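PDB 5I39: L-amino acid deaminase from Proteus vulgaris, which binds FAD and probably uses the flavin to oxidatively deaminate L-amino acids at the membrane. Local coordinates for residues T256-S262 / S345-I350; E354-I358 / I369-T373. One frame throughout, in Å; residues are numbered along the deposited sequence. Where two conformers were deposited one is given.

Contact 1 of 2, residues T256-S262 / S345-I350. With FAD (flavin-adenine dinucleotide), chain B; EDO (1,2-ethanediol), chain K.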
ATOM      1  N   THR A 256     -13.256   7.340   9.171  1.00 13.27           N
ATOM      2  CA  THR A 256     -13.003   6.682   7.903  1.00 13.09           C
ATOM      3  C   THR A 256     -14.347   6.304   7.316  1.00 13.77           C
ATOM      4  O   THR A 256     -15.323   6.089   8.050  1.00 14.98           O
ATOM      5  CB  THR A 256     -12.114   5.425   8.025  1.00 12.66           C
ATOM      6  OG1 THR A 256     -12.736   4.442   8.863  1.00 12.56           O
ATOM      7  CG2 THR A 256     -10.745   5.778   8.586  1.00 13.62           C
ATOM      8  N   LEU A 257     -14.405   6.256   5.993  1.00 14.74           N
ATOM      9  CA  LEU A 257     -15.553   5.682   5.305  1.00 16.15           C
ATOM     10  C   LEU A 257     -15.084   4.622   4.309  1.00 15.34           C
ATOM     11  O   LEU A 257     -13.982   4.732   3.750  1.00 14.55           O
ATOM     12  CB  LEU A 257     -16.412   6.757   4.633  1.00 18.55           C
ATOM     13  CG  LEU A 257     -17.300   7.577   5.583  1.00 19.86           C
ATOM     14  CD1 LEU A 257     -17.926   8.744   4.836  1.00 22.20           C
ATOM     15  CD2 LEU A 257     -18.389   6.743   6.250  1.00 21.19           C
ATOM     16  N   PRO A 258     -15.903   3.573   4.111  1.00 15.04           N
ATOM     17  CA  PRO A 258     -15.513   2.496   3.210  1.00 14.75           C
ATOM     18  C   PRO A 258     -15.412   2.909   1.743  1.00 14.53           C
ATOM     19  O   PRO A 258     -16.145   3.787   1.281  1.00 16.01           O
ATOM     20  CB  PRO A 258     -16.636   1.462   3.386  1.00 16.05           C
ATOM     21  CG  PRO A 258     -17.235   1.768   4.709  1.00 17.41           C
ATOM     22  CD  PRO A 258     -17.163   3.252   4.811  1.00 16.32           C
ATOM     23  N   ALA A 259     -14.487   2.274   1.036  1.00 13.32           N
ATOM     24  CA  ALA A 259     -14.407   2.347  -0.415  1.00 14.06           C
ATOM     25  C   ALA A 259     -14.078   0.949  -0.905  1.00 13.78           C
ATOM     26  O   ALA A 259     -13.459   0.161  -0.184  1.00 14.85           O
ATOM     27  CB  ALA A 259     -13.345   3.340  -0.849  1.00 14.90           C
ATOM     28  N   TYR A 260     -14.506   0.640  -2.123  1.00 13.74           N
ATOM     29  CA  TYR A 260     -14.319  -0.685  -2.700  1.00 13.68           C
ATOM     30  C   TYR A 260     -13.787  -0.559  -4.115  1.00 13.92           C
ATOM     31  O   TYR A 260     -14.110   0.392  -4.828  1.00 15.78           O
ATOM     32  CB  TYR A 260     -15.633  -1.468  -2.683  1.00 14.45           C
ATOM     33  CG  TYR A 260     -16.170  -1.663  -1.287  1.00 15.24           C
ATOM     34  CD1 TYR A 260     -15.774  -2.758  -0.520  1.00 15.72           C
ATOM     35  CD2 TYR A 260     -17.048  -0.740  -0.715  1.00 15.89           C
ATOM     36  CE1 TYR A 260     -16.245  -2.939   0.771  1.00 17.10           C
ATOM     37  CE2 TYR A 260     -17.526  -0.915   0.578  1.00 16.81           C
ATOM     38  CZ  TYR A 260     -17.122  -2.018   1.314  1.00 17.44           C
ATOM     39  OH  TYR A 260     -17.582  -2.208   2.594  1.00 20.87           O
ATOM     40  N   GLN A 261     -12.967  -1.524  -4.511  1.00 13.47           N
ATOM     41  CA  GLN A 261     -12.320  -1.504  -5.818  1.00 13.59           C
ATOM     42  C   GLN A 261     -12.102  -2.931  -6.298  1.00 12.59           C
ATOM     43  O   GLN A 261     -11.743  -3.807  -5.507  1.00 12.81           O
ATOM     44  CB  GLN A 261     -10.995  -0.747  -5.704  1.00 14.45           C
ATOM     45  CG  GLN A 261     -10.246  -0.507  -6.999  1.00 15.76           C
ATOM     46  CD  GLN A 261      -9.188   0.577  -6.839  1.00 16.67           C
ATOM     47  OE1 GLN A 261      -9.514   1.743  -6.650  1.00 18.35           O
ATOM     48  NE2 GLN A 261      -7.925   0.198  -6.889  1.00 16.88           N
ATOM     49  N   SER A 262     -12.355  -3.149  -7.591  1.00 12.53           N
ATOM     50  CA  SER A 262     -12.151  -4.453  -8.223  0.60 12.54           C
ATOM     51  C   SER A 262     -10.789  -4.516  -8.904  1.00 11.66           C
ATOM     52  O   SER A 262     -10.222  -3.486  -9.283  1.00 11.83           O
ATOM     53  CB  SER A 262     -13.256  -4.741  -9.240  0.60 13.72           C
ATOM     54  OG  SER A 262     -14.484  -5.015  -8.589  0.60 15.74           O
ATOM     55  N   SER A 345     -11.999  -8.392  -5.454  1.00 11.39           N
ATOM     56  CA  SER A 345     -12.318  -7.058  -4.949  0.60 11.31           C
ATOM     57  C   SER A 345     -11.672  -6.836  -3.590  1.00 10.50           C
ATOM     58  O   SER A 345     -11.428  -7.793  -2.853  1.00 13.10           O
ATOM     59  CB  SER A 345     -13.831  -6.890  -4.826  0.60  6.30           C
ATOM     60  OG  SER A 345     -14.442  -6.979  -6.091  0.60 11.00           O
ATOM     61  N   GLY A 346     -11.418  -5.577  -3.257  1.00 11.33           N
ATOM     62  CA  GLY A 346     -10.844  -5.215  -1.974  1.00 12.01           C
ATOM     63  C   GLY A 346     -11.572  -4.054  -1.338  1.00 11.91           C
ATOM     64  O   GLY A 346     -12.078  -3.179  -2.033  1.00 13.20           O
ATOM     65  N   ALA A 347     -11.608  -4.063  -0.008  1.00 12.33           N
ATOM     66  CA  ALA A 347     -12.225  -3.015   0.798  1.00 12.08           C
ATOM     67  C   ALA A 347     -11.149  -2.118   1.398  1.00 11.78           C
ATOM     68  O   ALA A 347     -10.191  -2.611   1.999  1.00 12.23           O
ATOM     69  CB  ALA A 347     -13.048  -3.640   1.913  1.00 13.04           C
HETATM   70  N   MSE A 348     -11.329  -0.809   1.241  1.00 11.50           N
HETATM   71  CA  MSE A 348     -10.477   0.217   1.856  1.00 10.92           C
HETATM   72  C   MSE A 348     -11.292   1.028   2.822  1.00 10.83           C
HETATM   73  O   MSE A 348     -12.518   0.934   2.862  1.00 11.26           O
HETATM   74  CB  MSE A 348      -9.921   1.176   0.798  1.00 12.16           C
HETATM   75  CG  MSE A 348      -9.022   0.464  -0.194  1.00 13.81           C
HETATM   76 SE   MSE A 348      -8.238   1.664  -1.538  1.00 16.75          SE
HETATM   77  CE  MSE A 348      -9.407   0.932  -2.931  1.00 17.60           C
ATOM     78  N   ALA A 349     -10.603   1.838   3.614  1.00 10.53           N
ATOM     79  CA  ALA A 349     -11.239   2.798   4.508  1.00 10.69           C
ATOM     80  C   ALA A 349     -10.423   4.076   4.438  1.00 11.22           C
ATOM     81  O   ALA A 349      -9.222   4.059   4.704  1.00 11.27           O
ATOM     82  CB  ALA A 349     -11.302   2.261   5.928  1.00 10.87           C
ATOM     83  N   ILE A 350     -11.092   5.170   4.088  1.00 12.03           N
ATOM     84  CA  ILE A 350     -10.450   6.407   3.655  1.00 12.86           C
ATOM     85  C   ILE A 350     -10.937   7.553   4.540  1.00 13.02           C
ATOM     86  O   ILE A 350     -12.123   7.627   4.864  1.00 13.64           O
ATOM     87  CB  ILE A 350     -10.795   6.689   2.164  1.00 13.56           C
ATOM     88  CG1 ILE A 350     -10.392   5.502   1.267  1.00 13.56           C
ATOM     89  CG2 ILE A 350     -10.150   7.972   1.655  1.00 14.25           C
ATOM     90  CD1 ILE A 350      -8.921   5.133   1.300  1.00 13.97           C
TER
HETATM   91  PA  FAD B 501      -4.513  -4.569   5.892  1.00  8.44           P
HETATM   92  O1A FAD B 501      -6.002  -4.769   5.589  1.00  9.40           O
HETATM   93  O2A FAD B 501      -3.580  -5.187   4.868  1.00  8.55           O
HETATM   94  O5B FAD B 501      -4.103  -5.212   7.288  1.00  8.65           O
HETATM   95  C5B FAD B 501      -4.786  -4.928   8.501  1.00  9.00           C
HETATM   96  C4B FAD B 501      -4.781  -6.226   9.285  1.00  9.26           C
HETATM   97  O4B FAD B 501      -5.309  -5.973  10.603  1.00  9.35           O
HETATM   98  C3B FAD B 501      -5.676  -7.287   8.643  1.00  9.27           C
HETATM   99  O3B FAD B 501      -4.892  -8.422   8.277  1.00  9.19           O
HETATM  100  C2B FAD B 501      -6.715  -7.563   9.740  1.00  9.48           C
HETATM  101  O2B FAD B 501      -7.169  -8.930   9.769  1.00  9.44           O
HETATM  102  C1B FAD B 501      -5.986  -7.144  11.003  1.00  9.50           C
HETATM  103  N9A FAD B 501      -6.839  -6.767  12.135  1.00  9.61           N
HETATM  104  C8A FAD B 501      -7.836  -5.905  12.123  1.00  9.95           C
HETATM  105  N7A FAD B 501      -8.375  -5.741  13.349  1.00 10.19           N
HETATM  106  C5A FAD B 501      -7.675  -6.546  14.137  1.00  9.81           C
HETATM  107  C6A FAD B 501      -7.701  -6.889  15.557  1.00  9.91           C
HETATM  108  N6A FAD B 501      -8.610  -6.325  16.378  1.00 10.37           N
HETATM  109  N1A FAD B 501      -6.798  -7.772  16.026  1.00  9.86           N
HETATM  110  C2A FAD B 501      -5.875  -8.323  15.226  1.00  9.92           C
HETATM  111  N3A FAD B 501      -5.800  -8.079  13.913  1.00  9.89           N
HETATM  112  C4A FAD B 501      -6.657  -7.214  13.356  1.00  9.75           C
HETATM  113  N1  FAD B 501      -1.798   0.978  -2.366  1.00  9.02           N
HETATM  114  C2  FAD B 501      -0.773   1.317  -3.153  1.00  8.86           C
HETATM  115  O2  FAD B 501       0.203   1.882  -2.628  1.00  8.78           O
HETATM  116  N3  FAD B 501      -0.799   1.057  -4.484  1.00  8.78           N
HETATM  117  C4  FAD B 501      -1.826   0.482  -5.119  1.00  8.97           C
HETATM  118  O4  FAD B 501      -1.780   0.252  -6.319  1.00  8.91           O
HETATM  119  C4X FAD B 501      -3.005   0.098  -4.331  1.00  9.35           C
HETATM  120  N5  FAD B 501      -4.128  -0.442  -4.876  1.00  9.57           N
HETATM  121  C5X FAD B 501      -5.087  -0.930  -4.083  1.00  9.73           C
HETATM  122  C6  FAD B 501      -6.143  -1.683  -4.601  1.00  9.99           C
HETATM  123  C7  FAD B 501      -7.116  -2.250  -3.784  1.00  9.97           C
HETATM  124  C7M FAD B 501      -8.218  -3.103  -4.370  1.00 10.31           C
HETATM  125  C8  FAD B 501      -7.052  -2.042  -2.330  1.00 10.07           C
HETATM  126  C8M FAD B 501      -8.060  -2.663  -1.393  1.00 10.78           C
HETATM  127  C9  FAD B 501      -6.009  -1.271  -1.812  1.00  9.78           C
HETATM  128  C9A FAD B 501      -5.034  -0.707  -2.626  1.00  9.36           C
HETATM  129  N10 FAD B 501      -3.991   0.067  -2.103  1.00  9.06           N
HETATM  130  C10 FAD B 501      -2.889   0.391  -2.890  1.00  9.12           C
HETATM  131  C1' FAD B 501      -3.931   0.391  -0.691  1.00  8.82           C
HETATM  132  C2' FAD B 501      -3.144  -0.574   0.124  1.00  8.75           C
HETATM  133  O2' FAD B 501      -3.437  -1.896  -0.316  1.00  8.78           O
HETATM  134  C3' FAD B 501      -3.545  -0.360   1.580  1.00  8.58           C
HETATM  135  O3' FAD B 501      -3.472   1.043   1.947  1.00  8.36           O
HETATM  136  C4' FAD B 501      -2.680  -1.126   2.553  1.00  8.46           C
HETATM  137  O4' FAD B 501      -2.594  -2.508   2.158  1.00  8.40           O
HETATM  138  C5' FAD B 501      -3.270  -1.026   3.948  1.00  8.42           C
HETATM  139  O5' FAD B 501      -2.437  -1.816   4.798  1.00  8.18           O
HETATM  140  P   FAD B 501      -2.933  -2.114   6.311  1.00  8.24           P
HETATM  141  O1P FAD B 501      -1.841  -2.899   6.973  1.00  8.32           O
HETATM  142  O2P FAD B 501      -3.438  -0.832   6.937  1.00  8.60           O
HETATM  143  O3P FAD B 501      -4.285  -2.988   6.088  1.00  8.52           O
HETATM  144  C1  EDO K 510      -5.548   2.682  -4.647  1.00 23.28           C
HETATM  145  O1  EDO K 510      -4.154   3.001  -4.747  1.00 23.18           O
HETATM  146  C2  EDO K 510      -6.384   3.959  -4.616  1.00 23.87           C
HETATM  147  O2  EDO K 510      -7.769   3.665  -4.863  1.00 24.56           O

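Contact 2 of 2, residues E354-I358 / I369-T373. With FAD (flavin-adenine dinucleotide), chain B; EDO (1,2-ethanediol), chain H.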
ATOM      1  N   GLU A 354      -8.899  12.265   2.317  1.00 12.91           N
ATOM      2  CA  GLU A 354      -8.186  11.265   1.500  0.70 13.37           C
ATOM      3  C   GLU A 354      -6.704  11.093   1.856  1.00 12.89           C
ATOM      4  O   GLU A 354      -5.948  10.474   1.105  1.00 14.10           O
ATOM      5  CB  GLU A 354      -8.369  11.547  -0.002  0.70 14.51           C
ATOM      6  CG  GLU A 354      -9.832  11.600  -0.426  0.70 17.00           C
ATOM      7  CD  GLU A 354     -10.045  11.968  -1.885  0.70 19.78           C
ATOM      8  OE1 GLU A 354      -9.069  12.313  -2.586  0.70 20.99           O
ATOM      9  OE2 GLU A 354     -11.212  11.918  -2.330  0.70 22.44           O
ATOM     10  N   ASN A 355      -6.291  11.604   3.014  1.00 11.61           N
ATOM     11  CA  ASN A 355      -4.912  11.452   3.478  1.00 10.99           C
ATOM     12  C   ASN A 355      -4.861  10.488   4.666  1.00 10.13           C
ATOM     13  O   ASN A 355      -5.878  10.262   5.318  1.00 10.10           O
ATOM     14  CB  ASN A 355      -4.316  12.811   3.838  1.00 11.46           C
ATOM     15  CG  ASN A 355      -4.217  13.733   2.639  1.00 12.19           C
ATOM     16  OD1 ASN A 355      -4.067  13.279   1.501  1.00 13.29           O
ATOM     17  ND2 ASN A 355      -4.309  15.033   2.883  1.00 12.72           N
ATOM     18  N   PRO A 356      -3.678   9.907   4.953  1.00  9.42           N
ATOM     19  CA  PRO A 356      -3.583   8.909   6.020  1.00  9.22           C
ATOM     20  C   PRO A 356      -3.874   9.433   7.422  1.00  9.17           C
ATOM     21  O   PRO A 356      -3.859  10.646   7.659  1.00  9.57           O
ATOM     22  CB  PRO A 356      -2.117   8.453   5.937  1.00  8.96           C
ATOM     23  CG  PRO A 356      -1.703   8.740   4.538  1.00  9.06           C
ATOM     24  CD  PRO A 356      -2.401  10.030   4.224  1.00  9.12           C
ATOM     25  N   ILE A 357      -4.152   8.499   8.328  1.00  8.84           N
ATOM     26  CA  ILE A 357      -4.180   8.788   9.762  1.00  9.12           C
ATOM     27  C   ILE A 357      -2.986   8.067  10.377  1.00  9.05           C
ATOM     28  O   ILE A 357      -2.971   6.839  10.486  1.00  9.31           O
ATOM     29  CB  ILE A 357      -5.515   8.406  10.430  1.00  9.62           C
ATOM     30  CG1 ILE A 357      -6.653   9.223   9.799  1.00  9.96           C
ATOM     31  CG2 ILE A 357      -5.444   8.675  11.929  1.00 10.10           C
ATOM     32  CD1 ILE A 357      -8.053   8.820  10.227  1.00 10.78           C
ATOM     33  N   ILE A 358      -1.978   8.859  10.732  1.00  8.72           N
ATOM     34  CA  ILE A 358      -0.734   8.380  11.328  1.00  8.92           C
ATOM     35  C   ILE A 358      -0.554   9.308  12.514  1.00  9.26           C
ATOM     36  O   ILE A 358      -0.144  10.454  12.340  1.00  9.69           O
ATOM     37  CB  ILE A 358       0.467   8.499  10.366  1.00  9.27           C
ATOM     38  CG1 ILE A 358       0.194   7.771   9.041  1.00  9.60           C
ATOM     39  CG2 ILE A 358       1.720   7.935  11.027  1.00  9.92           C
ATOM     40  CD1 ILE A 358       1.074   8.243   7.901  1.00  9.55           C
ATOM     41  N   ILE A 369      -1.718   5.193  15.965  1.00  9.17           N
ATOM     42  CA  ILE A 369      -2.538   4.653  14.871  0.70  9.23           C
ATOM     43  C   ILE A 369      -1.791   4.865  13.563  1.00  8.64           C
ATOM     44  O   ILE A 369      -1.247   5.944  13.340  1.00  8.81           O
ATOM     45  CB  ILE A 369      -3.903   5.386  14.762  0.70  9.84           C
ATOM     46  CG1 ILE A 369      -4.782   5.104  15.988  0.70 10.32           C
ATOM     47  CG2 ILE A 369      -4.648   4.990  13.485  0.70 10.18           C
ATOM     48  CD1 ILE A 369      -5.974   6.036  16.119  0.70 10.98           C
ATOM     49  N   ASN A 370      -1.780   3.849  12.703  1.00  8.31           N
ATOM     50  CA  ASN A 370      -1.225   3.953  11.352  1.00  8.16           C
ATOM     51  C   ASN A 370      -2.208   3.261  10.423  1.00  8.00           C
ATOM     52  O   ASN A 370      -2.195   2.038  10.308  1.00  8.02           O
ATOM     53  CB  ASN A 370       0.160   3.301  11.278  1.00  8.24           C
ATOM     54  CG  ASN A 370       0.829   3.472   9.920  1.00  8.54           C
ATOM     55  OD1 ASN A 370       0.327   4.172   9.045  1.00  8.91           O
ATOM     56  ND2 ASN A 370       1.977   2.829   9.744  1.00  8.98           N
ATOM     57  N   THR A 371      -3.078   4.039   9.784  1.00  8.09           N
ATOM     58  CA  THR A 371      -4.208   3.460   9.064  1.00  8.19           C
ATOM     59  C   THR A 371      -4.838   4.457   8.085  1.00  8.34           C
ATOM     60  O   THR A 371      -4.272   5.515   7.794  1.00  8.40           O
ATOM     61  CB  THR A 371      -5.246   2.905  10.087  1.00  8.30           C
ATOM     62  OG1 THR A 371      -6.038   1.879   9.481  1.00  8.60           O
ATOM     63  CG2 THR A 371      -6.156   3.990  10.654  1.00  8.81           C
ATOM     64  N   ALA A 372      -6.001   4.075   7.561  1.00  8.19           N
ATOM     65  CA  ALA A 372      -6.883   4.963   6.804  1.00  8.60           C
ATOM     66  C   ALA A 372      -6.239   5.493   5.530  1.00  8.66           C
ATOM     67  O   ALA A 372      -6.386   6.663   5.201  1.00 10.12           O
ATOM     68  CB  ALA A 372      -7.385   6.116   7.677  1.00  9.25           C
ATOM     69  N   THR A 373      -5.543   4.621   4.807  1.00  8.38           N
ATOM     70  CA  THR A 373      -4.884   5.035   3.580  1.00  8.37           C
ATOM     71  C   THR A 373      -5.264   4.166   2.389  1.00  8.48           C
ATOM     72  O   THR A 373      -5.391   2.945   2.502  1.00  8.52           O
ATOM     73  CB  THR A 373      -3.353   5.103   3.747  1.00  8.23           C
ATOM     74  OG1 THR A 373      -2.777   5.510   2.505  1.00  8.54           O
ATOM     75  CG2 THR A 373      -2.754   3.773   4.188  1.00  8.15           C
TER
HETATM   76  PA  FAD B 501      -4.513  -4.569   5.892  1.00  8.44           P
HETATM   77  O1A FAD B 501      -6.002  -4.769   5.589  1.00  9.40           O
HETATM   78  O2A FAD B 501      -3.580  -5.187   4.868  1.00  8.55           O
HETATM   79  O5B FAD B 501      -4.103  -5.212   7.288  1.00  8.65           O
HETATM   80  C5B FAD B 501      -4.786  -4.928   8.501  1.00  9.00           C
HETATM   81  C4B FAD B 501      -4.781  -6.226   9.285  1.00  9.26           C
HETATM   82  O4B FAD B 501      -5.309  -5.973  10.603  1.00  9.35           O
HETATM   83  C3B FAD B 501      -5.676  -7.287   8.643  1.00  9.27           C
HETATM   84  O3B FAD B 501      -4.892  -8.422   8.277  1.00  9.19           O
HETATM   85  C2B FAD B 501      -6.715  -7.563   9.740  1.00  9.48           C
HETATM   86  O2B FAD B 501      -7.169  -8.930   9.769  1.00  9.44           O
HETATM   87  C1B FAD B 501      -5.986  -7.144  11.003  1.00  9.50           C
HETATM   88  N9A FAD B 501      -6.839  -6.767  12.135  1.00  9.61           N
HETATM   89  C8A FAD B 501      -7.836  -5.905  12.123  1.00  9.95           C
HETATM   90  N7A FAD B 501      -8.375  -5.741  13.349  1.00 10.19           N
HETATM   91  C5A FAD B 501      -7.675  -6.546  14.137  1.00  9.81           C
HETATM   92  C6A FAD B 501      -7.701  -6.889  15.557  1.00  9.91           C
HETATM   93  N6A FAD B 501      -8.610  -6.325  16.378  1.00 10.37           N
HETATM   94  N1A FAD B 501      -6.798  -7.772  16.026  1.00  9.86           N
HETATM   95  C2A FAD B 501      -5.875  -8.323  15.226  1.00  9.92           C
HETATM   96  N3A FAD B 501      -5.800  -8.079  13.913  1.00  9.89           N
HETATM   97  C4A FAD B 501      -6.657  -7.214  13.356  1.00  9.75           C
HETATM   98  N1  FAD B 501      -1.798   0.978  -2.366  1.00  9.02           N
HETATM   99  C2  FAD B 501      -0.773   1.317  -3.153  1.00  8.86           C
HETATM  100  O2  FAD B 501       0.203   1.882  -2.628  1.00  8.78           O
HETATM  101  N3  FAD B 501      -0.799   1.057  -4.484  1.00  8.78           N
HETATM  102  C4  FAD B 501      -1.826   0.482  -5.119  1.00  8.97           C
HETATM  103  O4  FAD B 501      -1.780   0.252  -6.319  1.00  8.91           O
HETATM  104  C4X FAD B 501      -3.005   0.098  -4.331  1.00  9.35           C
HETATM  105  N5  FAD B 501      -4.128  -0.442  -4.876  1.00  9.57           N
HETATM  106  C5X FAD B 501      -5.087  -0.930  -4.083  1.00  9.73           C
HETATM  107  C6  FAD B 501      -6.143  -1.683  -4.601  1.00  9.99           C
HETATM  108  C7  FAD B 501      -7.116  -2.250  -3.784  1.00  9.97           C
HETATM  109  C7M FAD B 501      -8.218  -3.103  -4.370  1.00 10.31           C
HETATM  110  C8  FAD B 501      -7.052  -2.042  -2.330  1.00 10.07           C
HETATM  111  C8M FAD B 501      -8.060  -2.663  -1.393  1.00 10.78           C
HETATM  112  C9  FAD B 501      -6.009  -1.271  -1.812  1.00  9.78           C
HETATM  113  C9A FAD B 501      -5.034  -0.707  -2.626  1.00  9.36           C
HETATM  114  N10 FAD B 501      -3.991   0.067  -2.103  1.00  9.06           N
HETATM  115  C10 FAD B 501      -2.889   0.391  -2.890  1.00  9.12           C
HETATM  116  C1' FAD B 501      -3.931   0.391  -0.691  1.00  8.82           C
HETATM  117  C2' FAD B 501      -3.144  -0.574   0.124  1.00  8.75           C
HETATM  118  O2' FAD B 501      -3.437  -1.896  -0.316  1.00  8.78           O
HETATM  119  C3' FAD B 501      -3.545  -0.360   1.580  1.00  8.58           C
HETATM  120  O3' FAD B 501      -3.472   1.043   1.947  1.00  8.36           O
HETATM  121  C4' FAD B 501      -2.680  -1.126   2.553  1.00  8.46           C
HETATM  122  O4' FAD B 501      -2.594  -2.508   2.158  1.00  8.40           O
HETATM  123  C5' FAD B 501      -3.270  -1.026   3.948  1.00  8.42           C
HETATM  124  O5' FAD B 501      -2.437  -1.816   4.798  1.00  8.18           O
HETATM  125  P   FAD B 501      -2.933  -2.114   6.311  1.00  8.24           P
HETATM  126  O1P FAD B 501      -1.841  -2.899   6.973  1.00  8.32           O
HETATM  127  O2P FAD B 501      -3.438  -0.832   6.937  1.00  8.60           O
HETATM  128  O3P FAD B 501      -4.285  -2.988   6.088  1.00  8.52           O
HETATM  129  C1  EDO H 507      -6.586   7.502  -1.383  1.00 26.46           C
HETATM  130  O1  EDO H 507      -6.139   8.856  -1.517  1.00 28.18           O
HETATM  131  C2  EDO H 507      -7.664   7.169  -2.399  1.00 32.18           C
HETATM  132  O2  EDO H 507      -8.847   7.943  -2.143  1.00 26.86           O
HETATM  133  O   HOH W   1      -7.419   8.604   3.666  1.00 14.31           O

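Contact 1 of 2, residues T256-S262 / S345-I350
Six backbone hydrogen bonds set this contact, in three reciprocal pairs: L257 N to I350 O and I350 N to L257 O, both 2.9 Å; A259 N to M348 O at 3.0 Å and M348 N to A259 O at 2.7 Å; Q261 N to G346 O at 3.1 Å and G346 N to Q261 O at 2.9 Å. Every second residue pairs in this way, the signature of a regular antiparallel ladder, here between strands 257-266 and 340-350 of the large mixed sheet beside the flavin in this FAD-dependent oxidoreductase. Between the rungs, at the non-hydrogen-bonded pairs P258-A349 and Y260-A347, CA-H...O contacts fill in, such as P258 CA to M348 O at 3.4 Å.

The two faces of the ladder differ in use. On one, Y260 CE1 meets A347 CB at 3.5 Å. On the other, A259 CB rests 4.2 Å from I350 CG1, and the selenomethionine M348 brings its CE to 3.6 Å from Q261 CB. This second face looks toward the cofactor: Q261 NE2 lies 3.5 Å from FAD C6 and also makes a weak hydrogen bond to V299. G346 belongs to the same face, and a CB there would collide with the dimethylbenzene end of the flavin. M348 borders that end too, its CG 3.5 Å from FAD C8M.

Contact 2 of 2, residues E354-I358 / I369-T373
I357 lays its side chain over A372 and I369, CD1 reaching 3.8 Å from A372 CB and CG2 4.1 Å from I369 CG2. This buried apolar patch lies on one face of a beta hairpin, strands 357-360 and 367-371, at the edge of the Rossmann-type FAD-binding sheet. Two backbone hydrogen bonds close the pairing, I357 N to T371 O at 3.0 Å and T371 N to I357 O at 2.9 Å, and I358 CA approaches I369 O at 3.2 Å.

Past T371 the ladder ends: A372 takes up positive phi, and a water bridges two carbonyls, donating to A372 O at 2.7 Å and, more weakly, to N355 O at 2.8 Å. At the next residue, T373 OG1 hydrogen-bonds to E379 OE1 and W375 N, while T373 O accepts a 2.8 Å hydrogen bond from FAD O3'. The O3' hydroxyl is thus met by a backbone carbonyl, so this bond uses no atom of the threonine side chain.

How the contacts relate
The pair illustrates how one cofactor can be approached by strand pairings of two different sheets, in one case through a loop residue. Contact 1 meets the dimethylbenzene end of the flavin, and contact 2 the ribityl chain, so together they border FAD from the flavin ring to the ribityl O3'. Their centres are 13 Å apart, yet their ends touch: T256 CG2 packs 3.5 Å from A372 CB, and I350 CD1 lies 3.9 Å from T373 C. Along the chain they come in series, strand 340-350 being followed directly by strand 357-360, so the polypeptide passes from the large mixed sheet into the Rossmann-type sheet within a few residues, close to where those ends meet.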